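Local coordinates for uncharacterized protein (Capnocytophaga ochracea, PDB 4W9R) that is of unknown function but carries a putative esterase domain of the alpha/beta-hydrolase clan, followed by a C-terminal array of helices, at residues B[142-147]-B[171-176]; B[334-339]-B[355-360]. All coordinates share one frame; numbering follows the deposited sequence.

Contact 1 of 2, residues B[142-147]-B[171-176]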
ATOM      1  N   ASN B 142     -10.316 -16.417  10.736  1.00 32.12           N
ATOM      2  CA  ASN B 142     -11.537 -15.624  10.759  1.00 37.01           C
ATOM      3  C   ASN B 142     -11.479 -14.522   9.716  1.00 36.18           C
ATOM      4  O   ASN B 142     -12.468 -13.833   9.460  1.00 38.44           O
ATOM      5  CB  ASN B 142     -11.756 -15.028  12.147  1.00 31.66           C
ATOM      6  CG  ASN B 142     -11.508 -16.032  13.249  1.00 45.29           C
ATOM      7  OD1 ASN B 142     -10.547 -15.912  14.007  1.00 58.68           O
ATOM      8  ND2 ASN B 142     -12.372 -17.036  13.340  1.00 48.46           N
HETATM    9  N   MSE B 143     -10.301 -14.364   9.120  1.00 32.13           N
HETATM   10  CA  MSE B 143     -10.074 -13.355   8.097  1.00 27.20           C
HETATM   11  C   MSE B 143      -9.373 -13.974   6.895  1.00 32.33           C
HETATM   12  O   MSE B 143      -8.286 -14.537   7.021  1.00 36.18           O
HETATM   13  CB  MSE B 143      -9.247 -12.198   8.657  1.00 32.24           C
HETATM   14  CG  MSE B 143      -9.020 -11.061   7.673  1.00 53.23           C
HETATM   15 SE   MSE B 143      -7.686  -9.774   8.289  1.00 78.19          SE
HETATM   16  CE  MSE B 143      -6.059 -10.715   7.767  1.00 54.09           C
ATOM     17  N   ILE B 144     -10.004 -13.877   5.732  1.00 30.28           N
ATOM     18  CA  ILE B 144      -9.422 -14.406   4.507  1.00 28.87           C
ATOM     19  C   ILE B 144      -9.343 -13.320   3.442  1.00 31.61           C
ATOM     20  O   ILE B 144     -10.362 -12.762   3.031  1.00 30.23           O
ATOM     21  CB  ILE B 144     -10.229 -15.600   3.965  1.00 25.49           C
ATOM     22  CG1 ILE B 144     -10.290 -16.716   5.010  1.00 32.17           C
ATOM     23  CG2 ILE B 144      -9.617 -16.113   2.669  1.00 25.22           C
ATOM     24  CD1 ILE B 144     -11.081 -17.926   4.570  1.00 32.87           C
ATOM     25  N   VAL B 145      -8.126 -13.009   3.014  1.00 29.32           N
ATOM     26  CA  VAL B 145      -7.920 -12.022   1.966  1.00 27.92           C
ATOM     27  C   VAL B 145      -7.329 -12.683   0.729  1.00 25.62           C
ATOM     28  O   VAL B 145      -6.175 -13.115   0.733  1.00 25.75           O
ATOM     29  CB  VAL B 145      -6.996 -10.883   2.437  1.00 24.81           C
ATOM     30  CG1 VAL B 145      -6.822  -9.855   1.335  1.00 19.89           C
ATOM     31  CG2 VAL B 145      -7.559 -10.233   3.691  1.00 18.27           C
ATOM     32  N   SER B 146      -8.127 -12.754  -0.331  1.00 24.31           N
ATOM     33  CA  SER B 146      -7.704 -13.387  -1.572  1.00 21.07           C
ATOM     34  C   SER B 146      -7.440 -12.333  -2.641  1.00 31.02           C
ATOM     35  O   SER B 146      -8.367 -11.696  -3.141  1.00 43.13           O
ATOM     36  CB  SER B 146      -8.767 -14.382  -2.045  1.00 22.64           C
ATOM     37  OG  SER B 146      -8.369 -15.036  -3.236  1.00 37.95           O
ATOM     38  N   LEU B 147      -6.172 -12.158  -2.996  1.00 30.63           N
ATOM     39  CA  LEU B 147      -5.777 -11.102  -3.922  1.00 21.99           C
ATOM     40  C   LEU B 147      -5.387 -11.663  -5.281  1.00 29.32           C
ATOM     41  O   LEU B 147      -4.423 -12.412  -5.388  1.00 31.90           O
ATOM     42  CB  LEU B 147      -4.617 -10.300  -3.339  1.00 17.36           C
ATOM     43  CG  LEU B 147      -4.870  -9.691  -1.961  1.00 29.07           C
ATOM     44  CD1 LEU B 147      -3.590  -9.086  -1.419  1.00 31.55           C
ATOM     45  CD2 LEU B 147      -5.975  -8.648  -2.035  1.00 17.28           C
ATOM     46  N   LEU B 171     -16.672 -14.039  10.208  1.00 42.12           N
ATOM     47  CA  LEU B 171     -15.801 -14.306   9.074  1.00 36.66           C
ATOM     48  C   LEU B 171     -15.701 -13.080   8.178  1.00 39.24           C
ATOM     49  O   LEU B 171     -16.701 -12.623   7.622  1.00 42.42           O
ATOM     50  CB  LEU B 171     -16.306 -15.502   8.268  1.00 37.15           C
ATOM     51  CG  LEU B 171     -15.551 -15.758   6.961  1.00 37.33           C
ATOM     52  CD1 LEU B 171     -14.067 -15.988   7.226  1.00 25.02           C
ATOM     53  CD2 LEU B 171     -16.157 -16.930   6.209  1.00 32.03           C
ATOM     54  N   PHE B 172     -14.491 -12.549   8.048  1.00 32.99           N
ATOM     55  CA  PHE B 172     -14.240 -11.444   7.133  1.00 35.34           C
ATOM     56  C   PHE B 172     -13.591 -11.971   5.861  1.00 34.03           C
ATOM     57  O   PHE B 172     -12.466 -12.470   5.892  1.00 35.95           O
ATOM     58  CB  PHE B 172     -13.352 -10.383   7.786  1.00 29.69           C
ATOM     59  CG  PHE B 172     -13.066  -9.204   6.899  1.00 36.84           C
ATOM     60  CD1 PHE B 172     -13.926  -8.118   6.868  1.00 40.05           C
ATOM     61  CD2 PHE B 172     -11.936  -9.179   6.094  1.00 26.90           C
ATOM     62  CE1 PHE B 172     -13.668  -7.031   6.053  1.00 38.41           C
ATOM     63  CE2 PHE B 172     -11.672  -8.094   5.276  1.00 32.27           C
ATOM     64  CZ  PHE B 172     -12.540  -7.020   5.256  1.00 37.86           C
ATOM     65  N   TYR B 173     -14.302 -11.861   4.743  1.00 23.18           N
ATOM     66  CA  TYR B 173     -13.774 -12.329   3.470  1.00 22.26           C
ATOM     67  C   TYR B 173     -13.597 -11.180   2.485  1.00 27.98           C
ATOM     68  O   TYR B 173     -14.524 -10.407   2.246  1.00 25.11           O
ATOM     69  CB  TYR B 173     -14.682 -13.399   2.864  1.00 18.82           C
ATOM     70  CG  TYR B 173     -14.167 -13.950   1.554  1.00 36.86           C
ATOM     71  CD1 TYR B 173     -13.172 -14.920   1.531  1.00 31.07           C
ATOM     72  CD2 TYR B 173     -14.668 -13.497   0.340  1.00 27.07           C
ATOM     73  CE1 TYR B 173     -12.694 -15.423   0.338  1.00 35.57           C
ATOM     74  CE2 TYR B 173     -14.196 -13.997  -0.859  1.00 29.80           C
ATOM     75  CZ  TYR B 173     -13.210 -14.959  -0.855  1.00 39.61           C
ATOM     76  OH  TYR B 173     -12.737 -15.459  -2.046  1.00 41.67           O
ATOM     77  N   TYR B 174     -12.402 -11.084   1.912  1.00 24.21           N
ATOM     78  CA  TYR B 174     -12.099 -10.046   0.934  1.00 25.19           C
ATOM     79  C   TYR B 174     -11.435 -10.637  -0.302  1.00 29.27           C
ATOM     80  O   TYR B 174     -10.392 -11.282  -0.207  1.00 22.97           O
ATOM     81  CB  TYR B 174     -11.198  -8.974   1.549  1.00 25.77           C
ATOM     82  CG  TYR B 174     -10.859  -7.837   0.609  1.00 28.04           C
ATOM     83  CD1 TYR B 174      -9.726  -7.882  -0.194  1.00 34.08           C
ATOM     84  CD2 TYR B 174     -11.671  -6.718   0.526  1.00 34.45           C
ATOM     85  CE1 TYR B 174      -9.415  -6.844  -1.055  1.00 34.54           C
ATOM     86  CE2 TYR B 174     -11.368  -5.674  -0.329  1.00 39.29           C
ATOM     87  CZ  TYR B 174     -10.240  -5.742  -1.116  1.00 40.30           C
ATOM     88  OH  TYR B 174      -9.941  -4.703  -1.967  1.00 42.61           O
HETATM   89  N   MSE B 175     -12.040 -10.407  -1.462  1.00 32.20           N
HETATM   90  CA  MSE B 175     -11.455 -10.850  -2.721  1.00 26.97           C
HETATM   91  C   MSE B 175     -11.305  -9.685  -3.693  1.00 33.52           C
HETATM   92  O   MSE B 175     -12.225  -8.887  -3.865  1.00 43.19           O
HETATM   93  CB  MSE B 175     -12.300 -11.955  -3.351  1.00 27.32           C
HETATM   94  CG  MSE B 175     -11.885 -12.310  -4.771  1.00 32.90           C
HETATM   95 SE   MSE B 175     -12.957 -13.747  -5.529  1.00 71.08          SE
HETATM   96  CE  MSE B 175     -12.326 -13.661  -7.371  1.00 68.21           C
ATOM     97  N   ALA B 176     -10.139  -9.593  -4.321  1.00 27.80           N
ATOM     98  CA  ALA B 176      -9.878  -8.536  -5.289  1.00 27.98           C
ATOM     99  C   ALA B 176      -9.283  -9.100  -6.574  1.00 34.49           C
ATOM    100  O   ALA B 176      -8.529 -10.073  -6.545  1.00 33.79           O
ATOM    101  CB  ALA B 176      -8.952  -7.487  -4.692  1.00 25.81           C
TER
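Three consecutive aromatic rings, Phe172, Tyr173 and Tyr174, supply the flat groups here. Leu147 CD2 sits at the edge of the Tyr174 ring, near its plane and 4.0 Å from Tyr174 CE1, while Val145 CG1 comes in obliquely 3.8 Å from Tyr174 CD1. Phe172 lies alongside Met143, a selenomethionine, with Phe172 CD2 3.8 Å from Met143 CG. The Phe172 ring also meets that of His208 on strand 205-213, the planes about 45° apart. Met143, Val145, Leu147, Phe172, Tyr174 and Ala176 share one face of the sheet, which helix 217-232 covers. Tyr173 projects from the other face and crosses Ile144 obliquely, its CE1 3.9 Å from Ile144 CG2; its ring also meets that of Tyr207. In all three aromatics CG is anti to the backbone N, strand alternation deciding the face. The backbones that carry these side chains are two neighbouring parallel strands, 143-147 and 171-176, in a beta-alpha-beta unit completed by helix 156-165. Five backbone bonds join segments 142-147 and 171-176, the first accepted by Asn142 O just ahead of the strand, with N-H...O angles between 160° and 171°. Ile144 and Ser146 each use both N-H and C=O toward 171-176; the bond from Ser146 N to Tyr174 O measures 2.7 Å. The carbonyls also receive CA-H contacts. Met143, Val145 and Leu147 instead turn their backbone bonds to strand 116-122, so 143-147 is an interior strand of the alpha/beta-hydrolase sheet. The buried hydroxyls are satisfied beyond the pair: Ser146 OG bonds Gly126 O, Tyr173 OH bonds Asn130 OD1, and Tyr174 OH bonds Gln227 OE1. Ser146 OG and the ring tips thus tie a largely apolar pair of strands to both flanking layers, while nearly straight amide bonds fix the register.

Contact 2 of 2, residues B[334-339]-B[355-360]. With ACT (acetate ion), chain I.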
ATOM      1  N   LYS B 334     -18.489  14.740  49.129  1.00 48.32           N
ATOM      2  CA  LYS B 334     -17.559  13.705  49.565  1.00 51.79           C
ATOM      3  C   LYS B 334     -16.774  13.148  48.380  1.00 50.98           C
ATOM      4  O   LYS B 334     -15.585  12.849  48.495  1.00 52.94           O
ATOM      5  CB  LYS B 334     -18.314  12.581  50.281  1.00 56.93           C
ATOM      6  CG  LYS B 334     -17.433  11.456  50.802  1.00 75.35           C
ATOM      7  CD  LYS B 334     -18.272  10.325  51.379  1.00 88.60           C
ATOM      8  CE  LYS B 334     -17.406   9.172  51.864  1.00 96.82           C
ATOM      9  NZ  LYS B 334     -16.524   9.569  52.998  1.00101.57           N
ATOM     10  N   THR B 335     -17.445  13.025  47.239  1.00 45.80           N
ATOM     11  CA  THR B 335     -16.841  12.440  46.048  1.00 44.15           C
ATOM     12  C   THR B 335     -15.898  13.418  45.347  1.00 43.88           C
ATOM     13  O   THR B 335     -14.857  13.018  44.826  1.00 43.71           O
ATOM     14  CB  THR B 335     -17.919  11.971  45.054  1.00 42.74           C
ATOM     15  OG1 THR B 335     -18.926  11.233  45.758  1.00 37.86           O
ATOM     16  CG2 THR B 335     -17.308  11.086  43.980  1.00 39.39           C
ATOM     17  N   TYR B 336     -16.264  14.697  45.332  1.00 40.28           N
ATOM     18  CA  TYR B 336     -15.388  15.726  44.781  1.00 39.86           C
ATOM     19  C   TYR B 336     -14.078  15.790  45.559  1.00 49.55           C
ATOM     20  O   TYR B 336     -13.000  15.889  44.973  1.00 52.40           O
ATOM     21  CB  TYR B 336     -16.069  17.094  44.799  1.00 41.23           C
ATOM     22  CG  TYR B 336     -16.902  17.398  43.573  1.00 44.03           C
ATOM     23  CD1 TYR B 336     -16.330  17.407  42.308  1.00 45.46           C
ATOM     24  CD2 TYR B 336     -18.252  17.705  43.684  1.00 43.31           C
ATOM     25  CE1 TYR B 336     -17.083  17.694  41.186  1.00 40.91           C
ATOM     26  CE2 TYR B 336     -19.013  17.995  42.568  1.00 43.90           C
ATOM     27  CZ  TYR B 336     -18.424  17.987  41.321  1.00 43.56           C
ATOM     28  OH  TYR B 336     -19.176  18.274  40.206  1.00 44.02           O
ATOM     29  N   GLN B 337     -14.180  15.728  46.883  1.00 55.50           N
ATOM     30  CA  GLN B 337     -13.008  15.754  47.751  1.00 61.14           C
ATOM     31  C   GLN B 337     -12.133  14.526  47.526  1.00 61.65           C
ATOM     32  O   GLN B 337     -10.920  14.565  47.733  1.00 69.35           O
ATOM     33  CB  GLN B 337     -13.430  15.840  49.219  1.00 60.25           C
ATOM     34  CG  GLN B 337     -14.096  17.154  49.599  1.00 63.46           C
ATOM     35  CD  GLN B 337     -14.743  17.105  50.972  1.00 64.36           C
ATOM     36  OE1 GLN B 337     -14.905  16.033  51.556  1.00 61.21           O
ATOM     37  NE2 GLN B 337     -15.118  18.267  51.492  1.00 68.51           N
ATOM     38  N   LYS B 338     -12.759  13.437  47.095  1.00 54.88           N
ATOM     39  CA  LYS B 338     -12.043  12.203  46.811  1.00 49.62           C
ATOM     40  C   LYS B 338     -11.307  12.316  45.478  1.00 58.32           C
ATOM     41  O   LYS B 338     -10.225  11.758  45.303  1.00 65.67           O
ATOM     42  CB  LYS B 338     -13.012  11.018  46.792  1.00 42.06           C
ATOM     43  CG  LYS B 338     -12.415   9.710  47.279  1.00 62.26           C
ATOM     44  CD  LYS B 338     -13.497   8.661  47.486  1.00 78.61           C
ATOM     45  CE  LYS B 338     -12.934   7.404  48.129  1.00 85.53           C
ATOM     46  NZ  LYS B 338     -13.995   6.391  48.387  1.00 83.00           N
ATOM     47  N   ALA B 339     -11.904  13.052  44.545  1.00 52.65           N
ATOM     48  CA  ALA B 339     -11.315  13.247  43.225  1.00 47.76           C
ATOM     49  C   ALA B 339     -10.121  14.190  43.290  1.00 47.96           C
ATOM     50  O   ALA B 339      -9.182  14.075  42.504  1.00 44.40           O
ATOM     51  CB  ALA B 339     -12.355  13.779  42.255  1.00 48.83           C
ATOM     52  N   GLU B 355     -13.724  24.623  42.792  1.00 44.95           N
ATOM     53  CA  GLU B 355     -14.858  25.500  42.514  1.00 47.91           C
ATOM     54  C   GLU B 355     -16.169  24.772  42.796  1.00 52.93           C
ATOM     55  O   GLU B 355     -17.118  25.358  43.319  1.00 59.35           O
ATOM     56  CB  GLU B 355     -14.824  25.991  41.065  1.00 43.03           C
ATOM     57  CG  GLU B 355     -15.892  27.027  40.733  1.00 55.03           C
ATOM     58  CD  GLU B 355     -15.949  27.357  39.251  1.00 76.77           C
ATOM     59  OE1 GLU B 355     -15.654  28.516  38.885  1.00 78.95           O
ATOM     60  OE2 GLU B 355     -16.295  26.461  38.453  1.00 84.89           O
ATOM     61  N   ARG B 356     -16.208  23.489  42.450  1.00 45.56           N
ATOM     62  CA  ARG B 356     -17.377  22.657  42.699  1.00 40.75           C
ATOM     63  C   ARG B 356     -17.571  22.438  44.196  1.00 42.07           C
ATOM     64  O   ARG B 356     -18.694  22.471  44.697  1.00 53.02           O
ATOM     65  CB  ARG B 356     -17.244  21.314  41.981  1.00 34.58           C
ATOM     66  CG  ARG B 356     -17.025  21.427  40.479  1.00 35.02           C
ATOM     67  CD  ARG B 356     -18.252  21.979  39.775  1.00 28.44           C
ATOM     68  NE  ARG B 356     -18.028  22.173  38.345  1.00 35.54           N
ATOM     69  CZ  ARG B 356     -18.198  21.227  37.426  1.00 37.32           C
ATOM     70  NH1 ARG B 356     -17.972  21.494  36.148  1.00 33.95           N
ATOM     71  NH2 ARG B 356     -18.593  20.013  37.784  1.00 42.36           N
ATOM     72  N   ILE B 357     -16.468  22.214  44.901  1.00 40.37           N
ATOM     73  CA  ILE B 357     -16.504  22.013  46.345  1.00 51.25           C
ATOM     74  C   ILE B 357     -16.943  23.289  47.055  1.00 61.90           C
ATOM     75  O   ILE B 357     -17.757  23.248  47.979  1.00 66.00           O
ATOM     76  CB  ILE B 357     -15.130  21.568  46.886  1.00 44.95           C
ATOM     77  CG1 ILE B 357     -14.766  20.187  46.338  1.00 39.33           C
ATOM     78  CG2 ILE B 357     -15.126  21.546  48.408  1.00 34.13           C
ATOM     79  CD1 ILE B 357     -13.442  19.658  46.838  1.00 32.16           C
ATOM     80  N   THR B 358     -16.405  24.420  46.609  1.00 64.27           N
ATOM     81  CA  THR B 358     -16.739  25.715  47.189  1.00 63.27           C
ATOM     82  C   THR B 358     -18.226  26.016  47.032  1.00 63.31           C
ATOM     83  O   THR B 358     -18.868  26.520  47.954  1.00 75.48           O
ATOM     84  CB  THR B 358     -15.915  26.850  46.545  1.00 60.14           C
ATOM     85  OG1 THR B 358     -14.517  26.574  46.696  1.00 58.43           O
ATOM     86  CG2 THR B 358     -16.235  28.186  47.201  1.00 52.80           C
ATOM     87  N   HIS B 359     -18.770  25.694  45.863  1.00 60.01           N
ATOM     88  CA  HIS B 359     -20.179  25.942  45.578  1.00 62.74           C
ATOM     89  C   HIS B 359     -21.090  25.060  46.429  1.00 67.83           C
ATOM     90  O   HIS B 359     -22.189  25.470  46.803  1.00 75.90           O
ATOM     91  CB  HIS B 359     -20.470  25.716  44.094  1.00 61.16           C
ATOM     92  CG  HIS B 359     -21.880  26.024  43.702  1.00 70.07           C
ATOM     93  ND1 HIS B 359     -22.896  25.097  43.789  1.00 74.24           N
ATOM     94  CD2 HIS B 359     -22.445  27.156  43.219  1.00 75.55           C
ATOM     95  CE1 HIS B 359     -24.026  25.644  43.377  1.00 72.40           C
ATOM     96  NE2 HIS B 359     -23.780  26.894  43.026  1.00 77.90           N
ATOM     97  N   LEU B 360     -20.629  23.851  46.734  1.00 63.63           N
ATOM     98  CA  LEU B 360     -21.409  22.914  47.535  1.00 58.08           C
ATOM     99  C   LEU B 360     -21.363  23.259  49.022  1.00 59.84           C
ATOM    100  O   LEU B 360     -22.322  23.013  49.753  1.00 60.32           O
ATOM    101  CB  LEU B 360     -20.913  21.482  47.316  1.00 52.07           C
ATOM    102  CG  LEU B 360     -21.270  20.835  45.976  1.00 52.26           C
ATOM    103  CD1 LEU B 360     -20.612  19.472  45.847  1.00 57.22           C
ATOM    104  CD2 LEU B 360     -22.779  20.717  45.825  1.00 47.78           C
TER
HETATM  105  C   ACT I 502     -18.083  20.649  32.559  1.00 61.46           C
HETATM  106  O   ACT I 502     -17.940  20.127  33.685  1.00 60.22           O
HETATM  107  OXT ACT I 502     -18.924  20.108  31.808  1.00 67.25           O
HETATM  108  CH3 ACT I 502     -17.295  21.852  32.131  1.00 43.06           C
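Stacked antiparallel helices of the C-terminal array, resembling a tetratricopeptide-like solenoid, meet where helix 329-339 packs against helix 350-362. The short segments run at 154° to one another, with their axes 9.6 Å apart. Tyr336 is the hub. Arg356 CB rests over one face of its ring, 3.7 Å from the centroid of the Tyr336 ring and 14° off the normal, a CH-pi contact. The arginine chain then bends at chi2 and folds past the phenol, carrying the guanidinium beyond the ring to its hydroxyl. There Arg356 NH2 donates to Tyr336 OH over 3.0 Å, with the oxygen in the guanidinium plane, which itself stands 87° from the ring plane. Leu360 CD1 reaches the ring obliquely, 3.7 Å from Tyr336 CD2. Nearer the backbone, Ile357 CG1 lies 3.7 Å from Tyr336 CB, and the Ile357 side chain crosses that of Gln337 at about a right angle, bringing Ile357 CD1 3.8 Å from Gln337 CG. Helix 314-325 supplies further polar partners: Glu321 OE2 forms a salt bridge with Arg356 NH2, and Glu324 OE1 is hydrogen-bonded to Tyr336 OH. An acetate ion, probably from the crystallisation liquor, accepts a bond at its O from Arg356 NH1, 2.8 Å away. An alanine in place of Tyr336 would probably loosen the three-helix junction, since it removes both the surface under the Arg356 methylenes and the hydroxyl joining Arg356 to Glu324. The tyrosine therefore couples an apolar ring face to a polar network; its in-plane bond and the Glu321 salt bridge probably limit rotation of the guanidinium, whose charge the acidic surroundings would balance.

Overall arrangement
The two contacts come in series along the chain: contact 1 closes before contact 2 opens, and they share no helix or strand. Their centres lie 54 Å apart, on opposite sides of the chain's centre, with about 41 Å between nearest atoms. Contact 1 belongs to the central sheet of the esterase-like domain, between strands 143-149 and 171-180; contact 2 pairs the last two helices, 329-339 and 350-362, near the far end of the helical array. The pair illustrates two ways of joining chain segments, backbone hydrogen bonding in a sheet and side-chain packing and hydrogen bonding between helices, in an elongated protein of two differently built parts.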